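Local coordinates for OmpT protein (Vibrio cholerae serotype O1, PDB 6EHD), which probably acts as a general diffusion porin, a beta barrel through which small solutes cross the outer membrane, at residues 12-17 with 53-58; 99-104 with 320-325; 272-275 with 281-284. The protein carries 1 engineered substitution. One frame throughout, in Å; residues are numbered along the deposited sequence. Where two conformers were deposited one is given.

Interaction 1: residues 12-17 with 53-58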
ATOM      1  N   ASP A  12       4.532 -24.277   0.090  1.00 39.90           N
ATOM      2  CA  ASP A  12       5.703 -23.407  -0.198  0.50 37.88           C
ATOM      3  C   ASP A  12       6.042 -22.619   1.042  1.00 37.17           C
ATOM      4  O   ASP A  12       5.256 -21.863   1.537  1.00 35.38           O
ATOM      5  CB  ASP A  12       5.407 -22.491  -1.375  0.50 41.16           C
ATOM      6  CG  ASP A  12       5.241 -23.265  -2.680  0.50 44.39           C
ATOM      7  OD1 ASP A  12       6.099 -24.089  -2.996  0.50 44.91           O
ATOM      8  OD2 ASP A  12       4.233 -23.053  -3.377  0.50 41.40           O
ATOM      9  N   PHE A  13       7.243 -22.832   1.584  1.00 34.43           N
ATOM     10  CA  PHE A  13       7.746 -22.030   2.714  1.00 37.15           C
ATOM     11  C   PHE A  13       8.525 -20.840   2.088  1.00 35.79           C
ATOM     12  O   PHE A  13       9.307 -21.066   1.183  1.00 39.66           O
ATOM     13  CB  PHE A  13       8.678 -22.798   3.654  1.00 41.56           C
ATOM     14  CG  PHE A  13       7.961 -23.750   4.555  1.00 50.84           C
ATOM     15  CD1 PHE A  13       7.516 -24.965   4.057  1.00 56.10           C
ATOM     16  CD2 PHE A  13       7.720 -23.428   5.880  1.00 56.59           C
ATOM     17  CE1 PHE A  13       6.872 -25.870   4.878  1.00 58.47           C
ATOM     18  CE2 PHE A  13       7.074 -24.330   6.717  1.00 64.16           C
ATOM     19  CZ  PHE A  13       6.632 -25.542   6.202  1.00 57.66           C
ATOM     20  N   TYR A  14       8.210 -19.604   2.473  1.00 31.30           N
ATOM     21  CA  TYR A  14       8.780 -18.410   1.731  1.00 29.34           C
ATOM     22  C   TYR A  14       9.076 -17.340   2.742  1.00 32.83           C
ATOM     23  O   TYR A  14       8.599 -17.409   3.855  1.00 27.96           O
ATOM     24  CB  TYR A  14       7.802 -17.863   0.628  1.00 31.88           C
ATOM     25  CG  TYR A  14       6.582 -17.225   1.230  1.00 32.44           C
ATOM     26  CD1 TYR A  14       5.415 -18.007   1.606  1.00 32.17           C
ATOM     27  CD2 TYR A  14       6.525 -15.842   1.466  1.00 32.77           C
ATOM     28  CE1 TYR A  14       4.333 -17.400   2.215  1.00 30.26           C
ATOM     29  CE2 TYR A  14       5.467 -15.265   2.088  1.00 32.01           C
ATOM     30  CZ  TYR A  14       4.323 -16.059   2.440  1.00 32.10           C
ATOM     31  OH  TYR A  14       3.324 -15.404   3.094  1.00 32.60           O
ATOM     32  N   GLY A  15       9.870 -16.303   2.357  1.00 28.96           N
ATOM     33  CA  GLY A  15      10.016 -15.165   3.227  1.00 28.68           C
ATOM     34  C   GLY A  15      11.068 -14.135   2.670  1.00 25.42           C
ATOM     35  O   GLY A  15      11.628 -14.362   1.567  1.00 26.34           O
ATOM     36  N   GLN A  16      11.309 -13.148   3.509  1.00 26.26           N
ATOM     37  CA  GLN A  16      12.355 -12.073   3.246  1.00 25.49           C
ATOM     38  C   GLN A  16      12.997 -11.662   4.525  1.00 27.01           C
ATOM     39  O   GLN A  16      12.283 -11.396   5.532  1.00 26.61           O
ATOM     40  CB  GLN A  16      11.716 -10.788   2.642  1.00 28.21           C
ATOM     41  CG  GLN A  16      11.045 -10.963   1.331  1.00 33.22           C
ATOM     42  CD  GLN A  16      10.475  -9.677   0.786  1.00 31.02           C
ATOM     43  OE1 GLN A  16      11.082  -8.593   0.926  1.00 27.49           O
ATOM     44  NE2 GLN A  16       9.264  -9.785   0.195  1.00 29.54           N
ATOM     45  N   LEU A  17      14.337 -11.563   4.544  1.00 25.07           N
ATOM     46  CA  LEU A  17      14.999 -10.796   5.608  1.00 22.90           C
ATOM     47  C   LEU A  17      15.544  -9.468   5.032  1.00 23.04           C
ATOM     48  O   LEU A  17      16.017  -9.466   3.908  1.00 26.29           O
ATOM     49  CB  LEU A  17      16.217 -11.528   6.210  1.00 24.82           C
ATOM     50  CG  LEU A  17      15.900 -12.962   6.690  1.00 30.91           C
ATOM     51  CD1 LEU A  17      17.191 -13.661   7.139  1.00 37.67           C
ATOM     52  CD2 LEU A  17      14.927 -12.834   7.853  1.00 33.49           C
ATOM     53  N   GLN A  53      -6.832 -22.954  -1.004  1.00 28.16           N
ATOM     54  CA  GLN A  53      -5.615 -22.309  -0.524  1.00 28.81           C
ATOM     55  C   GLN A  53      -5.718 -22.056   0.951  1.00 30.09           C
ATOM     56  O   GLN A  53      -6.740 -21.615   1.484  1.00 27.62           O
ATOM     57  CB  GLN A  53      -5.345 -20.963  -1.286  1.00 29.67           C
ATOM     58  CG  GLN A  53      -4.130 -20.187  -0.736  1.00 30.43           C
ATOM     59  CD  GLN A  53      -4.005 -18.737  -1.292  1.00 38.26           C
ATOM     60  OE1 GLN A  53      -5.029 -18.081  -1.646  1.00 33.01           O
ATOM     61  NE2 GLN A  53      -2.732 -18.241  -1.387  1.00 35.54           N
ATOM     62  N   GLY A  54      -4.617 -22.319   1.657  1.00 26.53           N
ATOM     63  CA  GLY A  54      -4.498 -21.906   3.056  1.00 27.45           C
ATOM     64  C   GLY A  54      -3.093 -21.203   3.216  1.00 32.10           C
ATOM     65  O   GLY A  54      -2.111 -21.785   2.908  1.00 31.60           O
ATOM     66  N   LYS A  55      -3.066 -19.974   3.693  1.00 28.67           N
ATOM     67  CA  LYS A  55      -1.785 -19.162   3.789  1.00 28.47           C
ATOM     68  C   LYS A  55      -1.696 -18.475   5.127  1.00 29.53           C
ATOM     69  O   LYS A  55      -2.675 -17.880   5.600  1.00 29.50           O
ATOM     70  CB  LYS A  55      -1.754 -18.159   2.604  1.00 31.56           C
ATOM     71  CG  LYS A  55      -0.492 -17.303   2.507  1.00 32.90           C
ATOM     72  CD  LYS A  55      -0.475 -16.478   1.171  1.00 37.07           C
ATOM     73  CE  LYS A  55       0.704 -15.505   1.110  1.00 44.05           C
ATOM     74  NZ  LYS A  55       0.757 -14.848  -0.218  1.00 44.02           N
ATOM     75  N   VAL A  56      -0.491 -18.431   5.755  1.00 25.27           N
ATOM     76  CA  VAL A  56      -0.336 -17.673   6.925  1.00 26.63           C
ATOM     77  C   VAL A  56       1.104 -17.039   6.855  1.00 28.51           C
ATOM     78  O   VAL A  56       1.983 -17.664   6.333  1.00 28.82           O
ATOM     79  CB  VAL A  56      -0.513 -18.563   8.189  1.00 35.68           C
ATOM     80  CG1 VAL A  56       0.462 -19.693   8.201  1.00 39.00           C
ATOM     81  CG2 VAL A  56      -0.451 -17.732   9.452  1.00 37.24           C
ATOM     82  N   GLU A  57       1.193 -15.800   7.275  1.00 29.36           N
ATOM     83  CA  GLU A  57       2.451 -15.010   7.208  1.00 27.99           C
ATOM     84  C   GLU A  57       2.666 -14.360   8.515  1.00 29.42           C
ATOM     85  O   GLU A  57       1.749 -13.677   9.048  1.00 28.88           O
ATOM     86  CB  GLU A  57       2.315 -13.933   6.115  1.00 28.50           C
ATOM     87  CG  GLU A  57       3.683 -13.173   5.808  1.00 27.40           C
ATOM     88  CD  GLU A  57       3.573 -12.209   4.563  1.00 28.72           C
ATOM     89  OE1 GLU A  57       3.572 -10.989   4.770  1.00 30.33           O
ATOM     90  OE2 GLU A  57       3.495 -12.754   3.434  1.00 30.88           O
ATOM     91  N   PHE A  58       3.889 -14.470   9.044  1.00 29.82           N
ATOM     92  CA  PHE A  58       4.251 -13.874  10.319  1.00 28.81           C
ATOM     93  C   PHE A  58       5.397 -12.786  10.150  1.00 32.90           C
ATOM     94  O   PHE A  58       6.195 -12.852   9.214  1.00 28.80           O
ATOM     95  CB  PHE A  58       4.881 -14.954  11.214  1.00 32.73           C
ATOM     96  CG  PHE A  58       3.970 -16.138  11.496  1.00 34.80           C
ATOM     97  CD1 PHE A  58       3.091 -16.108  12.588  1.00 43.16           C
ATOM     98  CD2 PHE A  58       4.025 -17.272  10.695  1.00 40.79           C
ATOM     99  CE1 PHE A  58       2.261 -17.204  12.870  1.00 41.29           C
ATOM    100  CE2 PHE A  58       3.178 -18.386  10.980  1.00 45.10           C
ATOM    101  CZ  PHE A  58       2.303 -18.314  12.062  1.00 40.59           C
TER
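Tyr14 turns its ring toward strand 50-59 with CG between the backbone N and the carbonyl carbon (chi1 69°), and Glu57 meets it with an extended chain that leaves its own strand with CG opposite the backbone N (chi1 -171°). The two side chains cross at about a right angle, the ring and carboxylate planes 70° apart. Tyr14 OH donates to Glu57 OE2 (2.7 Å), which accepts through its anti lone pair, the one pointing away from OE1. OE2 lies at the ring edge, near its plane, 3.5 Å from Tyr14 CE2. Glu57 OE1 forms a salt bridge with Arg69, so both carboxylate oxygens are held and the group's rotation is probably fixed. Lys55, fully extended, brings its CE to 3.3 Å from Tyr14 OH, approaching obliquely to the ring, and touches with a methylene and not its amine. Strands 12-17 and 53-58 run roughly parallel with their axes 9.0 Å apart, because strand 30-47 lies between them and bonds to Tyr14 through the Gly39 backbone. The tyrosine thus bridges next-but-one strands on the inner wall of the barrel, in a Gram-negative porin fold.

Interaction 2: residues 99-104 with 320-325; sequences YSYFFG and GARYYW. Engineered in segment 320-325: Tyr323 (natural residue Ile). With C8E ((hydroxyethyloxy)tri(ethyloxy)octane), chain G.
Arg322 reaches from strand 314-324 to Tyr101 of the inward-folded loop. From CB the chain sets out with CG opposite the carbonyl carbon (chi1 -68°) and stays extended through CG and CD to NE, which is hydrogen-bonded to Tyr284 OH. CZ lies 3.7 Å from Tyr101 CE1, so that the ring edge stands over one guanidinium face, the two planes 69° apart. NH1 donates to Tyr324 OH at 2.8 Å, almost exactly in the guanidinium plane, and to detergent atom O18 at 3.1 Å from NH1. NH2 meets Tyr101 CD1 at 3.4 Å and gives a hydrogen to a water, 2.9 Å from NH2, that in turn donates to Tyr101 O; its bond to O18 is weak. With every nitrogen engaged, the guanidinium is pinned in orientation. The detergent chain also lies over a face of Tyr101, whose OH bonds to Glu274. Farther along the loop, the edge of Phe102 meets the backbone of Gly320, CZ to N 4.2 Å. The loop, between helix 90-94 and strand 117-118, thus rests inside the barrel against strand 314-324, which is itself flanked by strands 9-24 and 281-291.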
ATOM      1  N   TYR A  99       6.912   3.837  -7.535  1.00 20.02           N
ATOM      2  CA  TYR A  99       7.889   2.810  -7.800  1.00 21.15           C
ATOM      3  C   TYR A  99       9.055   2.878  -6.818  1.00 24.02           C
ATOM      4  O   TYR A  99      10.072   2.224  -7.018  1.00 24.39           O
ATOM      5  CB  TYR A  99       8.371   2.902  -9.238  1.00 21.90           C
ATOM      6  CG  TYR A  99       7.234   2.821 -10.257  1.00 21.28           C
ATOM      7  CD1 TYR A  99       6.203   1.875 -10.154  1.00 25.34           C
ATOM      8  CD2 TYR A  99       7.192   3.716 -11.295  1.00 23.81           C
ATOM      9  CE1 TYR A  99       5.115   1.890 -11.032  1.00 24.34           C
ATOM     10  CE2 TYR A  99       6.111   3.726 -12.201  1.00 27.48           C
ATOM     11  CZ  TYR A  99       5.102   2.794 -12.099  1.00 26.58           C
ATOM     12  OH  TYR A  99       4.047   2.817 -13.058  1.00 27.10           O
ATOM     13  N   SER A 100       8.876   3.607  -5.709  1.00 21.96           N
ATOM     14  CA  SER A 100       9.958   3.757  -4.707  1.00 20.48           C
ATOM     15  C   SER A 100      10.113   2.555  -3.736  1.00 22.85           C
ATOM     16  O   SER A 100       9.219   1.686  -3.607  1.00 21.56           O
ATOM     17  CB  SER A 100       9.665   5.045  -3.882  1.00 21.03           C
ATOM     18  OG  SER A 100       8.543   4.896  -3.011  1.00 21.68           O
ATOM     19  N   TYR A 101      11.252   2.539  -3.010  1.00 20.80           N
ATOM     20  CA  TYR A 101      11.557   1.578  -1.922  1.00 19.67           C
ATOM     21  C   TYR A 101      11.364   2.196  -0.513  1.00 23.54           C
ATOM     22  O   TYR A 101      11.245   1.450   0.427  1.00 23.34           O
ATOM     23  CB  TYR A 101      12.992   1.066  -2.062  1.00 22.66           C
ATOM     24  CG  TYR A 101      13.155  -0.073  -2.962  1.00 23.43           C
ATOM     25  CD1 TYR A 101      13.010  -1.363  -2.485  1.00 24.76           C
ATOM     26  CD2 TYR A 101      13.487   0.100  -4.307  1.00 26.30           C
ATOM     27  CE1 TYR A 101      13.092  -2.452  -3.390  1.00 24.59           C
ATOM     28  CE2 TYR A 101      13.640  -0.988  -5.175  1.00 28.52           C
ATOM     29  CZ  TYR A 101      13.457  -2.287  -4.687  1.00 27.24           C
ATOM     30  OH  TYR A 101      13.568  -3.397  -5.547  1.00 28.11           O
ATOM     31  N   PHE A 102      11.275   3.534  -0.354  1.00 21.56           N
ATOM     32  CA  PHE A 102      11.202   4.225   0.931  1.00 22.06           C
ATOM     33  C   PHE A 102      10.217   5.384   1.106  1.00 23.31           C
ATOM     34  O   PHE A 102       9.460   5.416   2.079  1.00 23.54           O
ATOM     35  CB  PHE A 102      12.593   4.777   1.393  1.00 23.48           C
ATOM     36  CG  PHE A 102      13.622   3.742   1.746  1.00 23.98           C
ATOM     37  CD1 PHE A 102      13.562   3.094   2.929  1.00 28.03           C
ATOM     38  CD2 PHE A 102      14.666   3.439   0.811  1.00 21.81           C
ATOM     39  CE1 PHE A 102      14.560   2.144   3.271  1.00 31.44           C
ATOM     40  CE2 PHE A 102      15.692   2.525   1.189  1.00 25.06           C
ATOM     41  CZ  PHE A 102      15.604   1.901   2.407  1.00 24.46           C
ATOM     42  N   PHE A 103      10.183   6.333   0.170  1.00 21.87           N
ATOM     43  CA  PHE A 103       9.575   7.661   0.461  1.00 23.69           C
ATOM     44  C   PHE A 103       8.280   8.017  -0.292  1.00 22.78           C
ATOM     45  O   PHE A 103       7.575   8.920   0.102  1.00 22.52           O
ATOM     46  CB  PHE A 103      10.614   8.766   0.214  1.00 23.87           C
ATOM     47  CG  PHE A 103      11.898   8.620   1.067  1.00 22.04           C
ATOM     48  CD1 PHE A 103      11.774   8.560   2.478  1.00 25.61           C
ATOM     49  CD2 PHE A 103      13.141   8.459   0.466  1.00 25.19           C
ATOM     50  CE1 PHE A 103      12.937   8.363   3.288  1.00 25.40           C
ATOM     51  CE2 PHE A 103      14.285   8.256   1.267  1.00 24.88           C
ATOM     52  CZ  PHE A 103      14.154   8.241   2.673  1.00 26.13           C
ATOM     53  N   GLY A 104       8.025   7.357  -1.430  1.00 23.55           N
ATOM     54  CA  GLY A 104       6.775   7.625  -2.219  1.00 24.42           C
ATOM     55  C   GLY A 104       5.541   6.961  -1.719  1.00 23.62           C
ATOM     56  O   GLY A 104       5.578   6.231  -0.711  1.00 23.57           O
ATOM     57  N   GLY A 320      19.184  -0.044   1.553  1.00 22.64           N
ATOM     58  CA  GLY A 320      18.652  -1.373   2.065  1.00 22.01           C
ATOM     59  C   GLY A 320      19.143  -2.531   1.352  1.00 21.71           C
ATOM     60  O   GLY A 320      19.636  -2.412   0.235  1.00 22.44           O
ATOM     61  N   ALA A 321      19.003  -3.718   1.978  1.00 21.67           N
ATOM     62  CA  ALA A 321      19.358  -4.956   1.325  1.00 22.10           C
ATOM     63  C   ALA A 321      18.333  -6.026   1.814  1.00 20.46           C
ATOM     64  O   ALA A 321      17.776  -5.950   2.957  1.00 22.73           O
ATOM     65  CB  ALA A 321      20.752  -5.481   1.796  1.00 24.89           C
ATOM     66  N   ARG A 322      18.047  -6.912   0.901  1.00 22.24           N
ATOM     67  CA  ARG A 322      17.051  -8.006   1.120  1.00 22.89           C
ATOM     68  C   ARG A 322      17.609  -9.364   0.724  1.00 21.98           C
ATOM     69  O   ARG A 322      18.374  -9.544  -0.312  1.00 23.34           O
ATOM     70  CB  ARG A 322      15.798  -7.770   0.194  1.00 25.97           C
ATOM     71  CG  ARG A 322      15.003  -6.581   0.576  1.00 25.69           C
ATOM     72  CD  ARG A 322      13.858  -6.366  -0.433  1.00 24.94           C
ATOM     73  NE  ARG A 322      13.149  -5.137  -0.124  1.00 24.87           N
ATOM     74  CZ  ARG A 322      12.025  -4.793  -0.767  1.00 26.82           C
ATOM     75  NH1 ARG A 322      11.537  -5.600  -1.737  1.00 26.70           N
ATOM     76  NH2 ARG A 322      11.480  -3.624  -0.495  1.00 29.55           N
ATOM     77  N   TYR A 323      17.168 -10.368   1.522  1.00 24.18           N
ATOM     78  CA  TYR A 323      17.367 -11.781   1.162  1.00 23.72           C
ATOM     79  C   TYR A 323      15.970 -12.458   1.003  1.00 22.77           C
ATOM     80  O   TYR A 323      15.183 -12.307   1.929  1.00 23.74           O
ATOM     81  CB  TYR A 323      18.150 -12.511   2.290  1.00 24.75           C
ATOM     82  CG  TYR A 323      18.331 -14.037   1.975  1.00 26.50           C
ATOM     83  CD1 TYR A 323      19.261 -14.531   1.051  1.00 28.20           C
ATOM     84  CD2 TYR A 323      17.461 -14.966   2.579  1.00 28.01           C
ATOM     85  CE1 TYR A 323      19.381 -15.886   0.766  1.00 28.49           C
ATOM     86  CE2 TYR A 323      17.587 -16.329   2.281  1.00 28.01           C
ATOM     87  CZ  TYR A 323      18.520 -16.783   1.411  1.00 31.18           C
ATOM     88  OH  TYR A 323      18.648 -18.144   1.119  1.00 33.14           O
ATOM     89  N   TYR A 324      15.754 -13.157  -0.112  1.00 22.56           N
ATOM     90  CA  TYR A 324      14.437 -13.830  -0.360  1.00 25.85           C
ATOM     91  C   TYR A 324      14.626 -15.354  -0.347  1.00 29.12           C
ATOM     92  O   TYR A 324      15.564 -15.849  -0.907  1.00 25.61           O
ATOM     93  CB  TYR A 324      13.927 -13.512  -1.749  1.00 25.77           C
ATOM     94  CG  TYR A 324      13.505 -12.019  -2.005  1.00 27.07           C
ATOM     95  CD1 TYR A 324      14.448 -11.015  -2.287  1.00 30.67           C
ATOM     96  CD2 TYR A 324      12.142 -11.674  -2.154  1.00 29.09           C
ATOM     97  CE1 TYR A 324      14.019  -9.700  -2.557  1.00 28.97           C
ATOM     98  CE2 TYR A 324      11.723 -10.386  -2.471  1.00 29.64           C
ATOM     99  CZ  TYR A 324      12.651  -9.390  -2.672  1.00 32.24           C
ATOM    100  OH  TYR A 324      12.176  -8.081  -2.956  1.00 32.88           O
ATOM    101  N   TRP A 325      13.605 -16.082   0.128  1.00 27.80           N
ATOM    102  CA  TRP A 325      13.504 -17.532  -0.157  1.00 27.25           C
ATOM    103  C   TRP A 325      12.029 -17.892  -0.509  1.00 35.33           C
ATOM    104  O   TRP A 325      11.124 -17.072  -0.210  1.00 30.65           O
ATOM    105  CB  TRP A 325      14.034 -18.351   1.032  1.00 27.99           C
ATOM    106  CG  TRP A 325      13.252 -18.332   2.342  1.00 30.36           C
ATOM    107  CD1 TRP A 325      12.287 -19.321   2.719  1.00 33.28           C
ATOM    108  CD2 TRP A 325      13.215 -17.359   3.368  1.00 31.34           C
ATOM    109  NE1 TRP A 325      11.747 -19.013   3.896  1.00 32.93           N
ATOM    110  CE2 TRP A 325      12.276 -17.830   4.353  1.00 35.14           C
ATOM    111  CE3 TRP A 325      13.926 -16.138   3.624  1.00 31.15           C
ATOM    112  CZ2 TRP A 325      12.030 -17.140   5.559  1.00 35.05           C
ATOM    113  CZ3 TRP A 325      13.653 -15.448   4.826  1.00 30.07           C
ATOM    114  CH2 TRP A 325      12.708 -15.933   5.770  1.00 33.50           C
ATOM    115  OXT TRP A 325      11.780 -19.007  -1.042  1.00 32.37           O
TER
HETATM  116  C11 C8E G 406       8.891  -1.312  -8.479  1.00 69.21           C
HETATM  117  O12 C8E G 406       9.501  -1.678  -7.211  1.00 72.26           O
HETATM  118  C13 C8E G 406       8.871  -0.982  -6.104  1.00 72.15           C
HETATM  119  C14 C8E G 406       9.352  -1.505  -4.760  1.00 59.31           C
HETATM  120  O15 C8E G 406       8.826  -2.852  -4.688  1.00 69.41           O
HETATM  121  C16 C8E G 406       9.522  -3.819  -3.952  1.00 45.36           C
HETATM  122  C17 C8E G 406       9.027  -3.555  -2.605  1.00 38.80           C
HETATM  123  O18 C8E G 406       8.526  -4.710  -1.941  1.00 48.20           O
HETATM  124  C19 C8E G 406       8.148  -4.740  -0.553  1.00 43.05           C
HETATM  125  C20 C8E G 406       6.868  -4.734   0.366  1.00 45.06           C
HETATM  126  O21 C8E G 406       6.979  -4.455   1.864  1.00 39.33           O
HETATM  127  O   HOH W   1      12.010  -1.239   1.123  1.00 25.25           O

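Interaction 3: residues 272-275 with 281-284; sequences GVEY and ARVY
Val273 meets the second strand through its carbonyl: its O receives a CA-H...O contact from Tyr284 CA at 3.2 Å, and Tyr284 CB lies 3.5 Å from the same Val273 O. Its side chain packs instead on Thr245 and Leu247 of strand 245-258. Glu274 comes next, facing Tyr284 as an antiparallel non-hydrogen-bonded pair with CA atoms 4.5 Å apart. Both side chains leave on the same face of the sheet, that of the barrel interior. The Glu274 chain is extended, CG trans to N and beside the carbonyl carbon (chi1 173°), and brings OE1 to 4.0 Å from Arg282 NH1. Arg282 approaches diagonally, its chain bent on the way to the guanidinium. This is a long salt bridge: the carboxylate oxygen lies well out of the guanidinium plane, no N-H points at it, and only charge attraction joins the two directly. Their stronger polar partner is one and the same, Tyr101 OH from the constriction loop. Tyr284, whose ring stacks on that of Tyr101, sends its OH to Glu20. Tyr275 closes the walk as a hydrogen-bonded pair with Val283. Tyr275 N donates to Val283 O at 2.9 Å and 168°, and Val283 N returns a bond to Tyr275 O, also 2.9 Å, at 170°. On the outer face Tyr275 CB touches Val283 CG2 at 4.0 Å, and the end of the tyrosine leads away from the partner strand. The chemistry is therefore split across the sheet: near-straight backbone bonds join the hairpin strands, a single apolar touch lies on the outer side, and on the inner side a glutamate and an arginine whose direct salt bridge is long are probably coupled chiefly through the tyrosine hydroxyl that both of them bind.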
ATOM      1  N   GLY A 272      16.189   6.977  -7.240  1.00 22.26           N
ATOM      2  CA  GLY A 272      16.952   5.841  -6.650  1.00 23.00           C
ATOM      3  C   GLY A 272      17.447   4.874  -7.654  1.00 22.22           C
ATOM      4  O   GLY A 272      17.262   4.998  -8.894  1.00 22.16           O
ATOM      5  N   VAL A 273      18.192   3.860  -7.121  1.00 22.04           N
ATOM      6  CA  VAL A 273      18.764   2.849  -7.904  1.00 23.45           C
ATOM      7  C   VAL A 273      18.599   1.486  -7.213  1.00 23.44           C
ATOM      8  O   VAL A 273      18.722   1.422  -5.987  1.00 22.33           O
ATOM      9  CB  VAL A 273      20.291   3.091  -8.164  1.00 26.82           C
ATOM     10  CG1 VAL A 273      21.080   3.232  -6.937  1.00 28.63           C
ATOM     11  CG2 VAL A 273      20.893   2.006  -9.040  1.00 27.83           C
ATOM     12  N   GLU A 274      18.240   0.470  -8.026  1.00 22.54           N
ATOM     13  CA  GLU A 274      18.086  -0.945  -7.583  1.00 24.62           C
ATOM     14  C   GLU A 274      19.119  -1.798  -8.247  1.00 22.54           C
ATOM     15  O   GLU A 274      19.261  -1.800  -9.500  1.00 23.53           O
ATOM     16  CB  GLU A 274      16.665  -1.458  -7.957  1.00 27.10           C
ATOM     17  CG  GLU A 274      16.373  -2.997  -7.706  1.00 28.60           C
ATOM     18  CD  GLU A 274      15.130  -3.393  -8.542  1.00 30.73           C
ATOM     19  OE1 GLU A 274      13.983  -3.144  -8.078  1.00 31.21           O
ATOM     20  OE2 GLU A 274      15.276  -3.750  -9.730  1.00 31.95           O
ATOM     21  N   TYR A 275      19.745  -2.729  -7.486  1.00 23.37           N
ATOM     22  CA  TYR A 275      20.742  -3.629  -8.086  1.00 23.16           C
ATOM     23  C   TYR A 275      20.453  -5.031  -7.581  1.00 23.44           C
ATOM     24  O   TYR A 275      20.423  -5.249  -6.362  1.00 23.21           O
ATOM     25  CB  TYR A 275      22.211  -3.243  -7.697  1.00 25.11           C
ATOM     26  CG  TYR A 275      23.245  -4.172  -8.229  1.00 27.18           C
ATOM     27  CD1 TYR A 275      23.781  -4.001  -9.519  1.00 29.21           C
ATOM     28  CD2 TYR A 275      23.760  -5.230  -7.453  1.00 24.77           C
ATOM     29  CE1 TYR A 275      24.734  -4.833 -10.058  1.00 30.12           C
ATOM     30  CE2 TYR A 275      24.710  -6.093  -8.019  1.00 26.65           C
ATOM     31  CZ  TYR A 275      25.236  -5.882  -9.269  1.00 29.53           C
ATOM     32  OH  TYR A 275      26.160  -6.743  -9.872  1.00 30.72           O
ATOM     33  N   ALA A 281      18.690 -12.069  -3.945  1.00 24.27           N
ATOM     34  CA  ALA A 281      19.359 -10.960  -3.227  1.00 25.90           C
ATOM     35  C   ALA A 281      19.333  -9.641  -4.058  1.00 21.97           C
ATOM     36  O   ALA A 281      19.674  -9.672  -5.256  1.00 25.00           O
ATOM     37  CB  ALA A 281      20.797 -11.286  -2.906  1.00 26.75           C
ATOM     38  N   ARG A 282      18.971  -8.542  -3.366  1.00 23.51           N
ATOM     39  CA  ARG A 282      19.110  -7.218  -3.978  1.00 23.01           C
ATOM     40  C   ARG A 282      19.392  -6.140  -2.976  1.00 23.58           C
ATOM     41  O   ARG A 282      19.179  -6.308  -1.804  1.00 23.20           O
ATOM     42  CB  ARG A 282      17.801  -6.861  -4.702  1.00 27.85           C
ATOM     43  CG  ARG A 282      16.635  -6.575  -3.807  1.00 30.38           C
ATOM     44  CD  ARG A 282      15.330  -6.216  -4.603  1.00 35.99           C
ATOM     45  NE  ARG A 282      14.817  -7.346  -5.375  1.00 34.92           N
ATOM     46  CZ  ARG A 282      13.589  -7.327  -5.961  1.00 43.38           C
ATOM     47  NH1 ARG A 282      12.798  -6.224  -5.895  1.00 33.96           N
ATOM     48  NH2 ARG A 282      13.132  -8.426  -6.596  1.00 37.27           N
ATOM     49  N   VAL A 283      19.885  -5.000  -3.499  1.00 22.82           N
ATOM     50  CA  VAL A 283      20.168  -3.802  -2.698  1.00 22.51           C
ATOM     51  C   VAL A 283      19.612  -2.562  -3.442  1.00 20.84           C
ATOM     52  O   VAL A 283      19.336  -2.606  -4.639  1.00 23.43           O
ATOM     53  CB  VAL A 283      21.698  -3.576  -2.427  1.00 23.08           C
ATOM     54  CG1 VAL A 283      22.219  -4.777  -1.575  1.00 24.91           C
ATOM     55  CG2 VAL A 283      22.465  -3.437  -3.695  1.00 26.34           C
ATOM     56  N   TYR A 284      19.459  -1.511  -2.675  1.00 20.63           N
ATOM     57  CA  TYR A 284      18.916  -0.268  -3.252  1.00 22.30           C
ATOM     58  C   TYR A 284      19.321   0.973  -2.421  1.00 22.99           C
ATOM     59  O   TYR A 284      19.572   0.889  -1.196  1.00 22.59           O
ATOM     60  CB  TYR A 284      17.342  -0.356  -3.304  1.00 23.95           C
ATOM     61  CG  TYR A 284      16.678  -1.080  -2.167  1.00 20.54           C
ATOM     62  CD1 TYR A 284      16.526  -2.459  -2.179  1.00 22.64           C
ATOM     63  CD2 TYR A 284      16.275  -0.422  -1.047  1.00 21.41           C
ATOM     64  CE1 TYR A 284      15.991  -3.165  -1.116  1.00 24.82           C
ATOM     65  CE2 TYR A 284      15.662  -1.114   0.022  1.00 24.08           C
ATOM     66  CZ  TYR A 284      15.578  -2.515   0.010  1.00 23.85           C
ATOM     67  OH  TYR A 284      14.974  -3.168   1.100  1.00 26.40           O
TER

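All three contacts reach the wall of the same barrel. Interactions 2 and 3 have centres 7 Å apart and touch through Tyr101 of interaction 2, whose hydroxyl reaches Glu274 on strand 263-276; strands 314-324 and 281-291 are neighbours. Interaction 1 is centred 18 Å from interaction 2 and 23 Å from interaction 3. It meets interaction 2 where strand 9-24 pairs with strand 314-324, the seam that joins the two ends of the chain: backbone bonds link Leu17 with the engineered Tyr323 and Gly15 with Trp325. Along the sequence, interaction 1 comes first, and interaction 3 falls between the two segments of interaction 2. Interaction 1 thus lies beside the strand pair that closes the barrel, and interactions 2 and 3 lie where the inward loop rests on its wall.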